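PDB 2R0X: possible flavin reductase from Haemophilus somnus 129PT, which probably binds FMN and acts as an NADPH-dependent flavin reductase. Local coordinates for residues Ala56-Tyr59 / Glu60-Lys64. Residues are numbered along the deposited sequence; the frame is centred on the assembly and turned at random.
Sequences ARAY and EHFVK. With SO4 (sulfate ion), chain H; SO4 (sulfate ion), chain I; ACT (acetate ion), chain F.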
# COMPACT_ATOMS: atom_id res chain seq x y z
N ALA A 56 -7.21 7.17 16.66
CA ALA A 56 -8.19 6.13 16.67
C ALA A 56 -8.22 5.42 18.01
O ALA A 56 -7.20 5.30 18.67
CB ALA A 56 -7.89 5.13 15.57
N ARG A 57 -9.38 4.87 18.35
CA ARG A 57 -9.51 4.04 19.52
C ARG A 57 -8.46 2.94 19.54
O ARG A 57 -7.87 2.66 20.59
CB ARG A 57 -10.93 3.47 19.53
CG ARG A 57 -11.16 2.42 20.56
CD ARG A 57 -12.60 1.99 20.58
NE ARG A 57 -13.00 1.39 19.31
CZ ARG A 57 -14.16 0.81 19.09
NH1 ARG A 57 -15.02 0.69 20.08
NH2 ARG A 57 -14.43 0.34 17.89
N ALA A 58 -8.20 2.35 18.38
CA ALA A 58 -7.23 1.29 18.22
C ALA A 58 -5.81 1.64 18.68
O ALA A 58 -5.05 0.77 19.12
CB ALA A 58 -7.19 0.82 16.72
N TYR A 59 -5.42 2.88 18.47
CA TYR A 59 -4.02 3.25 18.38
C TYR A 59 -3.18 2.87 19.59
O TYR A 59 -2.12 2.27 19.45
CB TYR A 59 -3.91 4.73 18.12
CG TYR A 59 -2.50 5.22 18.08
CD1 TYR A 59 -1.67 4.97 17.03
CD2 TYR A 59 -2.04 6.05 19.07
CE1 TYR A 59 -0.38 5.51 16.99
CE2 TYR A 59 -0.78 6.58 19.07
CZ TYR A 59 0.06 6.32 18.02
OH TYR A 59 1.32 6.89 18.04
N GLU A 60 -3.61 3.25 20.78
CA GLU A 60 -2.72 3.04 21.91
C GLU A 60 -2.51 1.55 22.26
O GLU A 60 -1.52 1.21 22.91
CB GLU A 60 -3.15 3.85 23.13
CG GLU A 60 -3.03 5.36 22.94
CD GLU A 60 -1.60 5.90 22.81
OE1 GLU A 60 -0.61 5.17 23.04
OE2 GLU A 60 -1.46 7.09 22.48
N HIS A 61 -3.42 0.67 21.81
CA HIS A 61 -3.22 -0.74 22.01
C HIS A 61 -2.04 -1.26 21.20
O HIS A 61 -1.24 -2.06 21.64
CB HIS A 61 -4.52 -1.49 21.63
CG HIS A 61 -5.74 -1.00 22.37
ND1 HIS A 61 -5.94 -1.23 23.71
CD2 HIS A 61 -6.82 -0.28 21.96
CE1 HIS A 61 -7.07 -0.67 24.10
NE2 HIS A 61 -7.63 -0.09 23.05
N PHE A 62 -1.86 -0.71 20.00
CA PHE A 62 -0.75 -1.08 19.14
C PHE A 62 0.57 -0.51 19.70
O PHE A 62 1.59 -1.17 19.71
CB PHE A 62 -1.04 -0.66 17.69
CG PHE A 62 -2.11 -1.51 17.08
CD1 PHE A 62 -1.81 -2.67 16.42
CD2 PHE A 62 -3.45 -1.18 17.29
CE1 PHE A 62 -2.84 -3.49 15.89
CE2 PHE A 62 -4.49 -2.04 16.83
CZ PHE A 62 -4.16 -3.15 16.09
N VAL A 63 0.52 0.72 20.15
CA VAL A 63 1.69 1.35 20.77
C VAL A 63 2.13 0.56 22.00
O VAL A 63 3.33 0.38 22.24
CB VAL A 63 1.41 2.84 21.15
CG1 VAL A 63 2.59 3.44 21.93
CG2 VAL A 63 1.16 3.62 19.92
N LYS A 64 1.18 0.15 22.83
CA LYS A 64 1.49 -0.54 24.09
C LYS A 64 2.08 -1.92 23.79
O LYS A 64 3.10 -2.33 24.36
CB LYS A 64 0.22 -0.72 24.93
CG LYS A 64 0.37 -1.64 26.14
S SO4 H . -11.08 1.46 16.13
O1 SO4 H . -11.03 0.75 17.41
O2 SO4 H . -10.05 2.41 16.04
O3 SO4 H . -12.42 2.00 16.13
O4 SO4 H . -11.03 0.48 15.04
S SO4 I . -11.46 -0.30 23.43
O1 SO4 I . -10.99 -1.40 24.27
O2 SO4 I . -10.36 0.66 23.23
O3 SO4 I . -12.58 0.38 24.11
O4 SO4 I . -11.96 -0.86 22.17
C ACT F . -4.53 -3.39 26.19
O ACT F . -5.10 -2.37 26.52
OXT ACT F . -5.30 -4.23 25.72
CH3 ACT F . -3.09 -3.67 26.52
O HOH W 1 -5.96 5.08 21.11
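Tyr59 and Val63 meet one turn apart in the opening of helix 59-65, the short helix that follows strand 46-53 in this split-barrel protein. CG2 of Val63 lies over one face of the tyrosine ring, offset toward its rim, in a CH-pi contact 3.7 Å from the ring centroid; its nearest ring atom is CZ. The phenol reaches that methyl because CG of Tyr59 stands opposite the backbone N (chi1 177°), which sends the ring along the helix toward its later turn. At the far end of the ring, the Tyr59 hydroxyl is hydrogen-bonded to Asp130, tying the ring to strand 129-141. In the conformer modelled here, one of two, Glu60 folds back beside the same ring through its bend at chi2: OE2 comes within 3.5 Å of Tyr59 CE2, the carboxylate standing steeply to the ring plane, 76° apart.

Backbone bonds draw the turn together. Val63 N donates an almost straight bond to Tyr59 O (3.1 Å, 168°), while Phe62 N to Tyr59 O and His61 N to Ala58 O are weak. Ala58 O also faces the edge of the Phe62 ring, 3.1 Å from CD2, and Ala58 CB packs on CE2. The buried Phe62 ring continues inward onto Val22 and Ile52 and meets Phe33 edge-to-face. Water 1 bridges Ala56 O and Glu60 N, accepting from the latter at 3.0 Å.

His61 stacks on His31 and donates from NE2 to one sulfate and from ND1 to an acetate; a second sulfate is held by Arg57 NE and NH2 together with Ala58 N (3.0 Å to O2). This clustering of donors at the helix start is consistent with a surface that attracts anions, although these ions probably came from the crystallisation liquor.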